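Local coordinates for conserved membrane protein (Chlamydia abortus, PDB 6GZU) that combines deubiquitinating and acetyltransferase activities as a Chlamydia effector and induces fragmentation of the Golgi, at residues S24-R29 against P243-T248; S16-L21 against C204-S209; D36-S41 against Y101-W106. All coordinates share one frame; numbering follows the deposited sequence. Where two conformers were deposited one is given.

Contact 1 of 3, residues S24-R29 against P243-T248; sequences STHLIR and PQRPIT
The loop after helix 228-241 packs on the flank of helix 20-33, where Arg29, His26, Ile28 and Thr25 meet Arg245 and Ile247. The polar half of the contact centres on the Arg29 guanidinium, which works in two directions. Arg29 NE gives a 2.8 Å hydrogen bond to Arg245 O, reaching the carbonyl at a C=O...N angle of 155°, while Arg29 NH1 turns back one helical turn to His26 ND1, 2.9 Å away and almost in the imidazole plane. In Arg29 the bend at chi3 (-68°) turns NE off the extended aliphatic stem. His26 thus accepts through ND1, and its NE2 bonds to Asp213, consistent with a proton on NE2. The same Asp213 carboxylate forms a salt bridge with Arg245 NH1. Arg245 NH2 lies at the imidazole edge, 3.6 Å from His26 CE1, with the two planes nearly perpendicular (87°); Arg29 CD sits over one face of the Arg245 guanidinium, toward its rim. The apolar half belongs to Ile247, whose CD1 lies 3.6 Å from Thr25 CG2 and 3.9 Å from Ile28 CG2. Thr25, His26, Ile28 and Arg29 thus form one helix flank on which an irregular loop docks.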
ATOM      1  N   SER A  24       8.239   3.787   2.325  1.00 21.21           N
ATOM      2  CA  SER A  24       8.604   2.394   2.577  1.00 21.75           C
ATOM      3  C   SER A  24       9.314   2.231   3.914  1.00 21.16           C
ATOM      4  O   SER A  24       9.146   1.198   4.556  1.00 21.91           O
ATOM      5  CB  SER A  24       9.491   1.872   1.453  1.00 23.51           C
ATOM      6  OG  SER A  24       8.730   1.743   0.268  1.00 24.03           O
ATOM      7  N   THR A  25      10.087   3.227   4.324  1.00 21.48           N
ATOM      8  CA  THR A  25      10.766   3.171   5.615  1.00 21.14           C
ATOM      9  C   THR A  25       9.709   3.107   6.708  1.00 20.75           C
ATOM     10  O   THR A  25       9.879   2.355   7.667  1.00 21.61           O
ATOM     11  CB  THR A  25      11.680   4.407   5.800  1.00 22.94           C
ATOM     12  OG1 THR A  25      12.741   4.318   4.847  1.00 24.61           O
ATOM     13  CG2 THR A  25      12.338   4.490   7.203  1.00 25.63           C
ATOM     14  N   HIS A  26       8.659   3.934   6.611  1.00 20.62           N
ATOM     15  CA  HIS A  26       7.600   3.857   7.614  1.00 20.97           C
ATOM     16  C   HIS A  26       6.869   2.522   7.621  1.00 20.62           C
ATOM     17  O   HIS A  26       6.499   2.023   8.684  1.00 22.06           O
ATOM     18  CB  HIS A  26       6.630   5.051   7.566  1.00 20.76           C
ATOM     19  CG  HIS A  26       5.873   5.220   8.845  1.00 22.41           C
ATOM     20  ND1 HIS A  26       6.511   5.550  10.029  1.00 24.90           N
ATOM     21  CD2 HIS A  26       4.565   5.036   9.144  1.00 22.48           C
ATOM     22  CE1 HIS A  26       5.608   5.602  10.995  1.00 25.50           C
ATOM     23  NE2 HIS A  26       4.426   5.272  10.487  1.00 24.13           N
ATOM     24  N   LEU A  27       6.620   1.955   6.447  1.00 20.13           N
ATOM     25  CA  LEU A  27       6.018   0.616   6.380  1.00 19.57           C
ATOM     26  C   LEU A  27       6.888  -0.411   7.083  1.00 20.89           C
ATOM     27  O   LEU A  27       6.386  -1.217   7.871  1.00 21.56           O
ATOM     28  CB  LEU A  27       5.686   0.222   4.934  1.00 21.78           C
ATOM     29  CG  LEU A  27       4.394   0.814   4.355  1.00 23.89           C
ATOM     30  CD1 LEU A  27       4.067   2.236   4.597  1.00 29.46           C
ATOM     31  CD2 LEU A  27       4.398   0.471   2.840  1.00 27.20           C
ATOM     32  N   ILE A  28       8.206  -0.360   6.878  1.00 21.42           N
ATOM     33  CA  ILE A  28       9.103  -1.281   7.556  1.00 22.23           C
ATOM     34  C   ILE A  28       9.072  -1.045   9.074  1.00 21.55           C
ATOM     35  O   ILE A  28       9.038  -2.006   9.872  1.00 22.23           O
ATOM     36  CB  ILE A  28      10.571  -1.156   7.023  1.00 22.06           C
ATOM     37  CG1 ILE A  28      10.682  -1.708   5.593  1.00 22.85           C
ATOM     38  CG2 ILE A  28      11.600  -1.864   7.951  1.00 22.07           C
ATOM     39  CD1 ILE A  28      10.379  -3.240   5.483  1.00 21.63           C
ATOM     40  N   ARG A  29       9.099   0.223   9.489  1.00 22.40           N
ATOM     41  CA  ARG A  29       8.938   0.561  10.908  1.00 23.15           C
ATOM     42  C   ARG A  29       7.648  -0.080  11.473  1.00 23.38           C
ATOM     43  O   ARG A  29       7.681  -0.750  12.509  1.00 23.30           O
ATOM     44  CB  ARG A  29       8.912   2.074  11.046  1.00 25.30           C
ATOM     45  CG  ARG A  29       8.767   2.644  12.412  1.00 28.27           C
ATOM     46  CD  ARG A  29       8.804   4.193  12.319  1.00 28.03           C
ATOM     47  NE  ARG A  29      10.093   4.746  11.925  1.00 28.81           N
ATOM     48  CZ  ARG A  29      10.368   5.474  10.836  1.00 29.00           C
ATOM     49  NH1 ARG A  29       9.433   5.792   9.932  1.00 27.51           N
ATOM     50  NH2 ARG A  29      11.629   5.871  10.636  1.00 32.18           N
ATOM     51  N   PRO A 243      11.520  10.186  15.304  1.00 26.26           N
ATOM     52  CA  PRO A 243      12.900   9.922  15.782  1.00 24.71           C
ATOM     53  C   PRO A 243      12.985   8.997  16.992  1.00 26.26           C
ATOM     54  O   PRO A 243      14.057   8.435  17.274  1.00 26.40           O
ATOM     55  CB  PRO A 243      13.401  11.342  16.139  1.00 26.52           C
ATOM     56  CG  PRO A 243      12.628  12.244  15.219  1.00 27.15           C
ATOM     57  CD  PRO A 243      11.244  11.637  15.245  1.00 26.60           C
ATOM     58  N   GLN A 244      11.878   8.827  17.707  1.00 25.97           N
ATOM     59  CA  GLN A 244      11.853   7.904  18.835  1.00 24.95           C
ATOM     60  C   GLN A 244      11.502   6.485  18.419  1.00 23.47           C
ATOM     61  O   GLN A 244      11.446   5.578  19.253  1.00 25.63           O
ATOM     62  CB  GLN A 244      10.877   8.387  19.909  1.00 27.63           C
ATOM     63  CG  GLN A 244      11.262   9.737  20.560  1.00 29.98           C
ATOM     64  CD  GLN A 244      10.553  10.905  19.910  1.00 34.10           C
ATOM     65  OE1 GLN A 244       9.344  10.841  19.645  1.00 36.57           O
ATOM     66  NE2 GLN A 244      11.307  11.996  19.641  1.00 35.59           N
ATOM     67  N   ARG A 245      11.283   6.293  17.127  1.00 24.44           N
ATOM     68  CA  ARG A 245      10.871   4.998  16.573  1.00 25.12           C
ATOM     69  C   ARG A 245      11.826   4.435  15.496  1.00 25.32           C
ATOM     70  O   ARG A 245      11.412   4.183  14.362  1.00 26.31           O
ATOM     71  CB  ARG A 245       9.450   5.117  15.984  1.00 26.79           C
ATOM     72  CG  ARG A 245       8.400   5.628  16.967  1.00 27.78           C
ATOM     73  CD  ARG A 245       7.128   6.061  16.234  1.00 32.31           C
ATOM     74  NE  ARG A 245       6.427   4.932  15.671  1.00 34.80           N
ATOM     75  CZ  ARG A 245       5.374   5.052  14.869  1.00 35.69           C
ATOM     76  NH1 ARG A 245       4.805   3.973  14.397  1.00 37.55           N
ATOM     77  NH2 ARG A 245       4.926   6.261  14.512  1.00 36.88           N
ATOM     78  N   PRO A 246      13.101   4.217  15.858  1.00 25.18           N
ATOM     79  CA  PRO A 246      14.077   3.738  14.885  1.00 25.18           C
ATOM     80  C   PRO A 246      13.755   2.309  14.449  1.00 24.95           C
ATOM     81  O   PRO A 246      13.136   1.515  15.178  1.00 25.23           O
ATOM     82  CB  PRO A 246      15.377   3.776  15.678  1.00 25.41           C
ATOM     83  CG  PRO A 246      14.916   3.639  17.142  1.00 26.50           C
ATOM     84  CD  PRO A 246      13.688   4.469  17.175  1.00 25.71           C
ATOM     85  N   ILE A 247      14.224   1.980  13.260  1.00 23.45           N
ATOM     86  CA  ILE A 247      14.137   0.609  12.747  1.00 23.72           C
ATOM     87  C   ILE A 247      15.265  -0.174  13.399  1.00 25.44           C
ATOM     88  O   ILE A 247      16.407   0.284  13.408  1.00 29.58           O
ATOM     89  CB  ILE A 247      14.255   0.618  11.229  1.00 24.12           C
ATOM     90  CG1 ILE A 247      12.960   1.206  10.609  1.00 25.85           C
ATOM     91  CG2 ILE A 247      14.567  -0.815  10.703  1.00 26.73           C
ATOM     92  CD1 ILE A 247      13.099   1.506   9.155  1.00 28.06           C
ATOM     93  N   THR A 248      14.963  -1.321  14.009  1.00 25.64           N
ATOM     94  CA  THR A 248      16.017  -2.070  14.728  1.00 26.85           C
ATOM     95  C   THR A 248      16.129  -3.539  14.301  1.00 27.77           C
ATOM     96  O   THR A 248      17.075  -4.218  14.687  1.00 29.92           O
ATOM     97  CB  THR A 248      15.848  -2.073  16.295  1.00 28.64           C
ATOM     98  OG1 THR A 248      14.655  -2.821  16.631  1.00 29.73           O
ATOM     99  CG2 THR A 248      15.729  -0.656  16.825  1.00 29.29           C
TER

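Contact 2 of 3, residues S16-L21 against C204-S209; sequences SSWDHL and CGIWLS
Chi1 of -84° sets Trp18 CG anti to its own carbonyl carbon, and chi2 of 18° turns the indole so that one face meets Ile206, whose CG1 is likewise anti to its carbonyl carbon. The contact packs the N-terminal segment against the first two turns of helix 204-217, in the Ulp1-type catalytic part of the protein. As in CE-clan cysteine proteases, Cys204 at the head of this helix is probably the nucleophile of a triad with His134 and Asp151. The central interaction is a CH-pi contact: Ile206 CG1 stands 3.6 Å from the centroid of the Trp18 five-membered ring and only 10° off its normal. Beyond it, Ile206 CD1 reaches Ser16 O at 3.5 Å, while Leu235 and Phe238 of helix 228-241 also touch Ile206. Gly205 brings no side chain to the interface, and its CA comes within 5.1 Å of Trp18 CA. Trp18 N donates to two water positions: one also accepts from Gly205 N at 3.0 Å, the other from Ile206 N at 3.2 Å. The two sites are too close to be filled together, so the bridges probably alternate. One residue on, Asp19 N-caps helix 20-33, and Glu22 OE1 bonds back to Asp19 N, completing a capping box. At the far rim of the indole, Ser209 OG lies near the ring plane, 3.4 Å from Trp18 CZ3, and donates a 2.8 Å hydrogen bond to Gly205 O.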
ATOM      1  N   SER A  16       8.591  18.694   4.583  1.00 49.04           N
ATOM      2  CA  SER A  16       9.285  18.034   3.485  1.00 48.75           C
ATOM      3  C   SER A  16       8.444  16.791   3.131  1.00 47.19           C
ATOM      4  O   SER A  16       8.091  16.006   4.005  1.00 47.64           O
ATOM      5  CB  SER A  16      10.709  17.655   3.917  1.00 50.59           C
ATOM      6  OG  SER A  16      11.351  18.742   4.598  1.00 53.09           O
ATOM      7  N   SER A  17       8.093  16.657   1.851  1.00 45.40           N
ATOM      8  CA  SER A  17       7.341  15.525   1.318  1.00 43.34           C
ATOM      9  C   SER A  17       8.082  14.226   1.579  1.00 38.73           C
ATOM     10  O   SER A  17       9.303  14.203   1.855  1.00 38.83           O
ATOM     11  CB  SER A  17       7.235  15.682  -0.185  1.00 46.35           C
ATOM     12  OG  SER A  17       8.545  15.795  -0.698  1.00 49.72           O
ATOM     13  N   TRP A  18       7.339  13.140   1.470  1.00 35.02           N
ATOM     14  CA  TRP A  18       7.896  11.807   1.628  1.00 33.07           C
ATOM     15  C   TRP A  18       7.818  11.142   0.259  1.00 33.95           C
ATOM     16  O   TRP A  18       6.757  11.167  -0.380  1.00 37.30           O
ATOM     17  CB  TRP A  18       7.087  11.021   2.670  1.00 30.96           C
ATOM     18  CG  TRP A  18       7.501  11.278   4.094  1.00 29.93           C
ATOM     19  CD1 TRP A  18       8.230  12.337   4.558  1.00 29.01           C
ATOM     20  CD2 TRP A  18       7.206  10.454   5.234  1.00 28.29           C
ATOM     21  NE1 TRP A  18       8.413  12.212   5.928  1.00 30.58           N
ATOM     22  CE2 TRP A  18       7.779  11.072   6.363  1.00 28.81           C
ATOM     23  CE3 TRP A  18       6.482   9.260   5.402  1.00 28.47           C
ATOM     24  CZ2 TRP A  18       7.684  10.531   7.646  1.00 28.27           C
ATOM     25  CZ3 TRP A  18       6.386   8.714   6.676  1.00 27.28           C
ATOM     26  CH2 TRP A  18       6.982   9.356   7.789  1.00 27.66           C
ATOM     27  N   ASP A  19       8.952  10.619  -0.206  1.00 33.31           N
ATOM     28  CA  ASP A  19       9.061   9.926  -1.496  1.00 32.86           C
ATOM     29  C   ASP A  19       8.856   8.417  -1.228  1.00 30.48           C
ATOM     30  O   ASP A  19       8.562   8.009  -0.098  1.00 28.77           O
ATOM     31  CB  ASP A  19      10.426  10.233  -2.198  1.00 36.41           C
ATOM     32  CG  ASP A  19      11.683   9.759  -1.373  1.00 39.68           C
ATOM     33  OD1 ASP A  19      11.552   8.981  -0.404  1.00 38.96           O
ATOM     34  OD2 ASP A  19      12.847  10.157  -1.682  1.00 43.30           O
ATOM     35  N   HIS A  20       9.000   7.592  -2.255  1.00 28.51           N
ATOM     36  CA  HIS A  20       8.750   6.175  -2.081  1.00 27.91           C
ATOM     37  C   HIS A  20       9.624   5.584  -0.967  1.00 27.48           C
ATOM     38  O   HIS A  20       9.153   4.749  -0.181  1.00 27.52           O
ATOM     39  CB  HIS A  20       9.007   5.431  -3.366  1.00 27.94           C
ATOM     40  CG  HIS A  20       8.576   3.996  -3.323  1.00 27.88           C
ATOM     41  ND1 HIS A  20       9.336   2.981  -3.850  1.00 32.52           N
ATOM     42  CD2 HIS A  20       7.430   3.420  -2.875  1.00 28.01           C
ATOM     43  CE1 HIS A  20       8.692   1.832  -3.712  1.00 32.81           C
ATOM     44  NE2 HIS A  20       7.541   2.069  -3.105  1.00 31.31           N
ATOM     45  N   LEU A  21      10.893   5.976  -0.892  1.00 28.82           N
ATOM     46  CA  LEU A  21      11.788   5.390   0.126  1.00 31.04           C
ATOM     47  C   LEU A  21      11.378   5.764   1.560  1.00 28.58           C
ATOM     48  O   LEU A  21      11.416   4.916   2.465  1.00 26.64           O
ATOM     49  CB  LEU A  21      13.276   5.747  -0.138  1.00 36.56           C
ATOM     50  CG  LEU A  21      13.779   5.119  -1.455  1.00 40.14           C
ATOM     51  CD1 LEU A  21      15.213   5.485  -1.799  1.00 40.35           C
ATOM     52  CD2 LEU A  21      13.630   3.608  -1.435  1.00 41.36           C
ATOM     53  N   CYS A 204       1.060  14.143   0.803  1.00 25.45           N
ATOM     54  CA  CYS A 204       0.294  12.893   0.652  1.00 25.09           C
ATOM     55  C   CYS A 204       0.979  11.684   1.243  1.00 24.19           C
ATOM     56  O   CYS A 204       0.272  10.813   1.818  1.00 23.86           O
ATOM     57  CB  CYS A 204       0.005  12.641  -0.829  1.00 26.80           C
ATOM     58  SG  CYS A 204       1.484  12.844  -1.864  1.00 28.01           S
ATOM     59  N   GLY A 205       2.306  11.567   1.065  1.00 23.34           N
ATOM     60  CA  GLY A 205       3.035  10.396   1.564  1.00 24.56           C
ATOM     61  C   GLY A 205       3.042  10.328   3.084  1.00 25.57           C
ATOM     62  O   GLY A 205       3.018   9.237   3.671  1.00 24.38           O
ATOM     63  N   ILE A 206       3.058  11.486   3.730  1.00 25.73           N
ATOM     64  CA  ILE A 206       3.036  11.535   5.193  1.00 25.65           C
ATOM     65  C   ILE A 206       1.632  11.166   5.659  1.00 23.85           C
ATOM     66  O   ILE A 206       1.470  10.333   6.569  1.00 22.64           O
ATOM     67  CB  ILE A 206       3.387  12.923   5.680  1.00 27.25           C
ATOM     68  CG1 ILE A 206       4.768  13.312   5.136  1.00 29.47           C
ATOM     69  CG2 ILE A 206       3.359  12.967   7.203  1.00 29.23           C
ATOM     70  CD1 ILE A 206       5.146  14.773   5.379  1.00 29.04           C
ATOM     71  N   TRP A 207       0.614  11.709   5.005  1.00 22.32           N
ATOM     72  CA  TRP A 207      -0.746  11.388   5.406  1.00 21.47           C
ATOM     73  C   TRP A 207      -1.049   9.885   5.327  1.00 20.41           C
ATOM     74  O   TRP A 207      -1.681   9.314   6.240  1.00 20.80           O
ATOM     75  CB  TRP A 207      -1.751  12.118   4.500  1.00 22.75           C
ATOM     76  CG  TRP A 207      -2.024  13.505   4.950  1.00 27.96           C
ATOM     77  CD1 TRP A 207      -1.697  14.683   4.303  1.00 30.48           C
ATOM     78  CD2 TRP A 207      -2.741  13.867   6.117  1.00 32.53           C
ATOM     79  NE1 TRP A 207      -2.132  15.738   5.036  1.00 34.02           N
ATOM     80  CE2 TRP A 207      -2.809  15.278   6.136  1.00 35.70           C
ATOM     81  CE3 TRP A 207      -3.329  13.137   7.162  1.00 36.24           C
ATOM     82  CZ2 TRP A 207      -3.420  15.985   7.173  1.00 39.88           C
ATOM     83  CZ3 TRP A 207      -3.942  13.840   8.187  1.00 40.23           C
ATOM     84  CH2 TRP A 207      -4.003  15.252   8.178  1.00 41.59           C
ATOM     85  N   LEU A 208      -0.676   9.235   4.225  1.00 19.33           N
ATOM     86  CA  LEU A 208      -1.044   7.824   4.074  1.00 19.49           C
ATOM     87  C   LEU A 208      -0.237   6.993   5.077  1.00 19.62           C
ATOM     88  O   LEU A 208      -0.747   5.959   5.562  1.00 19.65           O
ATOM     89  CB  LEU A 208      -0.831   7.345   2.639  1.00 20.90           C
ATOM     90  CG  LEU A 208       0.615   7.220   2.120  1.00 20.45           C
ATOM     91  CD1 LEU A 208       1.228   5.835   2.513  1.00 21.91           C
ATOM     92  CD2 LEU A 208       0.663   7.428   0.606  1.00 22.16           C
ATOM     93  N   SER A 209       0.976   7.432   5.446  1.00 19.47           N
ATOM     94  CA  SER A 209       1.763   6.704   6.437  1.00 20.86           C
ATOM     95  C   SER A 209       1.134   6.816   7.827  1.00 20.67           C
ATOM     96  O   SER A 209       1.059   5.818   8.579  1.00 20.75           O
ATOM     97  CB  SER A 209       3.205   7.226   6.450  1.00 21.88           C
ATOM     98  OG  SER A 209       3.825   6.982   5.198  1.00 22.85           O
TER
HETATM   99  O   HOH W   1       4.653  13.008  -0.080  1.00 32.90           O
HETATM  100  O   HOH W   2       4.503  13.720   1.912  1.00 53.35           O

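Contact 3 of 3, residues D36-S41 against Y101-W106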
ATOM      1  N   ASP A  36       1.901  -9.046  11.352  1.00 26.32           N
ATOM      2  CA  ASP A  36       0.937  -9.455  10.330  0.51 27.48           C
ATOM      3  C   ASP A  36       1.001  -8.590   9.082  1.00 24.13           C
ATOM      4  O   ASP A  36       0.285  -8.835   8.116  1.00 24.91           O
ATOM      5  CB  ASP A  36      -0.487  -9.336  10.868  0.51 31.74           C
ATOM      6  CG  ASP A  36      -0.872 -10.461  11.803  0.51 35.78           C
ATOM      7  OD1 ASP A  36      -0.229 -11.537  11.762  0.51 36.10           O
ATOM      8  OD2 ASP A  36      -1.841 -10.263  12.570  0.51 37.25           O
ATOM      9  N   LEU A  37       1.803  -7.519   9.107  1.00 22.84           N
ATOM     10  CA  LEU A  37       1.829  -6.598   7.976  1.00 22.25           C
ATOM     11  C   LEU A  37       2.846  -7.010   6.937  1.00 21.91           C
ATOM     12  O   LEU A  37       4.038  -7.129   7.254  1.00 22.66           O
ATOM     13  CB  LEU A  37       2.215  -5.210   8.470  1.00 20.72           C
ATOM     14  CG  LEU A  37       2.364  -4.116   7.413  1.00 20.29           C
ATOM     15  CD1 LEU A  37       1.000  -3.803   6.806  1.00 21.18           C
ATOM     16  CD2 LEU A  37       3.009  -2.814   7.987  1.00 20.50           C
ATOM     17  N   PHE A  38       2.381  -7.215   5.710  1.00 20.38           N
ATOM     18  CA  PHE A  38       3.226  -7.417   4.554  1.00 19.77           C
ATOM     19  C   PHE A  38       3.572  -6.054   3.925  1.00 18.19           C
ATOM     20  O   PHE A  38       2.685  -5.253   3.566  1.00 20.50           O
ATOM     21  CB  PHE A  38       2.479  -8.258   3.533  1.00 21.66           C
ATOM     22  CG  PHE A  38       3.214  -8.464   2.254  1.00 22.56           C
ATOM     23  CD1 PHE A  38       3.051  -7.577   1.187  1.00 22.85           C
ATOM     24  CD2 PHE A  38       4.014  -9.581   2.068  1.00 25.25           C
ATOM     25  CE1 PHE A  38       3.700  -7.774  -0.002  1.00 24.21           C
ATOM     26  CE2 PHE A  38       4.682  -9.782   0.843  1.00 26.75           C
ATOM     27  CZ  PHE A  38       4.542  -8.877  -0.167  1.00 25.90           C
ATOM     28  N   VAL A  39       4.863  -5.812   3.752  1.00 20.35           N
ATOM     29  CA  VAL A  39       5.358  -4.624   3.050  1.00 20.00           C
ATOM     30  C   VAL A  39       5.775  -5.053   1.644  1.00 19.67           C
ATOM     31  O   VAL A  39       6.561  -5.990   1.489  1.00 21.86           O
ATOM     32  CB  VAL A  39       6.563  -4.104   3.794  1.00 21.79           C
ATOM     33  CG1 VAL A  39       7.171  -2.854   3.052  1.00 22.15           C
ATOM     34  CG2 VAL A  39       6.156  -3.783   5.254  1.00 24.92           C
ATOM     35  N   PRO A  40       5.199  -4.413   0.612  1.00 20.15           N
ATOM     36  CA  PRO A  40       5.479  -4.777  -0.775  1.00 21.12           C
ATOM     37  C   PRO A  40       6.805  -4.252  -1.266  1.00 20.46           C
ATOM     38  O   PRO A  40       7.624  -3.760  -0.485  1.00 22.60           O
ATOM     39  CB  PRO A  40       4.317  -4.137  -1.558  1.00 21.26           C
ATOM     40  CG  PRO A  40       4.035  -2.867  -0.777  1.00 22.70           C
ATOM     41  CD  PRO A  40       4.231  -3.303   0.710  1.00 20.14           C
ATOM     42  N   SER A  41       7.032  -4.345  -2.564  1.00 20.25           N
ATOM     43  CA  SER A  41       8.360  -4.070  -3.120  1.00 20.63           C
ATOM     44  C   SER A  41       8.927  -2.736  -2.674  1.00 21.31           C
ATOM     45  O   SER A  41       8.255  -1.708  -2.747  1.00 23.86           O
ATOM     46  CB  SER A  41       8.252  -4.028  -4.634  1.00 22.13           C
ATOM     47  OG  SER A  41       9.461  -3.522  -5.180  1.00 23.23           O
ATOM     48  N   TYR A 101      -1.967  -6.297   3.877  1.00 19.70           N
ATOM     49  CA  TYR A 101      -1.035  -5.990   2.792  1.00 19.19           C
ATOM     50  C   TYR A 101      -1.251  -4.546   2.400  1.00 18.33           C
ATOM     51  O   TYR A 101      -2.332  -4.189   1.950  1.00 21.08           O
ATOM     52  CB  TYR A 101      -1.319  -6.911   1.591  1.00 20.40           C
ATOM     53  CG  TYR A 101      -0.980  -8.369   1.850  1.00 20.20           C
ATOM     54  CD1 TYR A 101      -1.701  -9.122   2.774  1.00 20.69           C
ATOM     55  CD2 TYR A 101       0.034  -9.017   1.111  1.00 20.10           C
ATOM     56  CE1 TYR A 101      -1.355 -10.473   3.011  1.00 22.48           C
ATOM     57  CE2 TYR A 101       0.360 -10.361   1.313  1.00 21.58           C
ATOM     58  CZ  TYR A 101      -0.334 -11.070   2.276  1.00 22.50           C
ATOM     59  OH  TYR A 101      -0.009 -12.395   2.526  1.00 24.57           O
ATOM     60  N   ALA A 102      -0.235  -3.698   2.554  1.00 16.78           N
ATOM     61  CA  ALA A 102      -0.428  -2.276   2.321  1.00 17.38           C
ATOM     62  C   ALA A 102       0.474  -1.735   1.215  1.00 16.92           C
ATOM     63  O   ALA A 102       1.711  -1.813   1.357  1.00 18.33           O
ATOM     64  CB  ALA A 102      -0.246  -1.482   3.608  1.00 21.00           C
ATOM     65  N   TYR A 103      -0.110  -1.156   0.161  1.00 16.09           N
ATOM     66  CA  TYR A 103       0.616  -0.788  -1.041  1.00 16.50           C
ATOM     67  C   TYR A 103       0.568   0.690  -1.303  1.00 17.04           C
ATOM     68  O   TYR A 103      -0.493   1.260  -1.603  1.00 17.77           O
ATOM     69  CB  TYR A 103      -0.079  -1.434  -2.266  1.00 17.08           C
ATOM     70  CG  TYR A 103      -0.009  -2.938  -2.271  1.00 18.44           C
ATOM     71  CD1 TYR A 103      -0.921  -3.709  -1.525  1.00 19.13           C
ATOM     72  CD2 TYR A 103       1.020  -3.584  -2.951  1.00 19.52           C
ATOM     73  CE1 TYR A 103      -0.806  -5.107  -1.509  1.00 19.48           C
ATOM     74  CE2 TYR A 103       1.165  -4.973  -2.928  1.00 19.25           C
ATOM     75  CZ  TYR A 103       0.273  -5.723  -2.190  1.00 18.86           C
ATOM     76  OH  TYR A 103       0.430  -7.095  -2.194  1.00 20.38           O
ATOM     77  N   PRO A 104       1.732   1.329  -1.277  1.00 16.83           N
ATOM     78  CA  PRO A 104       1.803   2.730  -1.761  1.00 19.03           C
ATOM     79  C   PRO A 104       1.493   2.732  -3.251  1.00 18.05           C
ATOM     80  O   PRO A 104       2.027   1.902  -4.021  1.00 19.15           O
ATOM     81  CB  PRO A 104       3.279   3.111  -1.510  1.00 20.04           C
ATOM     82  CG  PRO A 104       3.701   2.156  -0.366  1.00 20.07           C
ATOM     83  CD  PRO A 104       2.995   0.864  -0.668  1.00 18.18           C
ATOM     84  N   LEU A 105       0.633   3.651  -3.681  1.00 17.33           N
ATOM     85  CA  LEU A 105       0.165   3.692  -5.053  1.00 17.42           C
ATOM     86  C   LEU A 105       0.408   5.108  -5.580  1.00 19.34           C
ATOM     87  O   LEU A 105      -0.113   6.068  -5.001  1.00 22.17           O
ATOM     88  CB  LEU A 105      -1.318   3.257  -5.135  1.00 21.59           C
ATOM     89  CG  LEU A 105      -1.890   2.934  -6.521  1.00 22.68           C
ATOM     90  CD1 LEU A 105      -3.135   2.098  -6.501  1.00 21.49           C
ATOM     91  CD2 LEU A 105      -2.312   4.290  -7.129  1.00 22.78           C
ATOM     92  N   TRP A 106       1.156   5.197  -6.676  1.00 19.35           N
ATOM     93  CA  TRP A 106       1.607   6.443  -7.305  1.00 20.98           C
ATOM     94  C   TRP A 106       0.685   6.768  -8.470  1.00 21.01           C
ATOM     95  O   TRP A 106       0.300   5.885  -9.223  1.00 21.21           O
ATOM     96  CB  TRP A 106       3.011   6.228  -7.850  1.00 22.45           C
ATOM     97  CG  TRP A 106       3.654   7.460  -8.349  1.00 24.19           C
ATOM     98  CD1 TRP A 106       4.475   8.292  -7.639  1.00 26.76           C
ATOM     99  CD2 TRP A 106       3.588   8.008  -9.688  1.00 25.18           C
ATOM    100  NE1 TRP A 106       4.907   9.337  -8.439  1.00 27.62           N
ATOM    101  CE2 TRP A 106       4.382   9.185  -9.696  1.00 26.54           C
ATOM    102  CE3 TRP A 106       2.933   7.627 -10.873  1.00 26.05           C
ATOM    103  CZ2 TRP A 106       4.535   9.971 -10.833  1.00 28.12           C
ATOM    104  CZ3 TRP A 106       3.077   8.433 -12.013  1.00 26.20           C
ATOM    105  CH2 TRP A 106       3.876   9.575 -11.982  1.00 28.13           C
TER
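Phe38 and Tyr101 lay their rings nearly parallel, with planes at 26° and centroids 4.8 Å apart, but shifted until little of one ring covers the other. They are the paired residues of a parallel beta bridge at the margin of the mixed sheet, where strand 37-38 flanks strand 100-107. Although the two residues are paired, their first torsions differ, Phe38 CG being anti to its backbone N (chi1 176°) and Tyr101 CG anti to its carbonyl carbon (chi1 -68°), and the rings are not in step. The offset puts Phe38 CB over the tyrosine face, 3.8 Å from the Tyr101 ring centroid, and Tyr101 CE2 over one face of the phenylalanine. The Phe38 ring also meets His80, a zinc ligand, so this aromatic pair adjoins the metal site. Further along, Pro40 CB rests 3.5 Å from Tyr103 CE2, approaching that ring obliquely; the Tyr103 hydroxyl is hydrogen-bonded to Asp58. Leu37 CD1 meets Ala102 CB at 4.1 Å. Backbone pairing across the two segments is slight: Ala102 N gives Phe38 O a weak, 3.5 Å hydrogen bond. The next step of a parallel pairing would need an N-H from residue 40, which proline lacks. Ala102 O is accordingly buried without a polar partner, and its close neighbour is Pro40 CD, at 3.0 Å.

From the N terminus, the chain first lays down one side of each contact in turn: 16-21 for contact 2, 24-29 for contact 1, and 36-41 for contact 3. Contact 3 closes first, when strand 100-107 arrives, and this shortest loop falls wholly within the other two. Contact 2 closes next at helix 204-217, and contact 1 last, beyond helix 228-241; these two cross, since their segments alternate. Helix 20-33 is the common element. His26 touches both Trp18 and Ser209 of contact 2, while Leu27 packs on Leu37, Val39, Ala102 and Pro104 of contact 3. The N-terminal region thereby ties together the sheet margin, the Cys204 helix and the loop between helices 228-241 and 252-257.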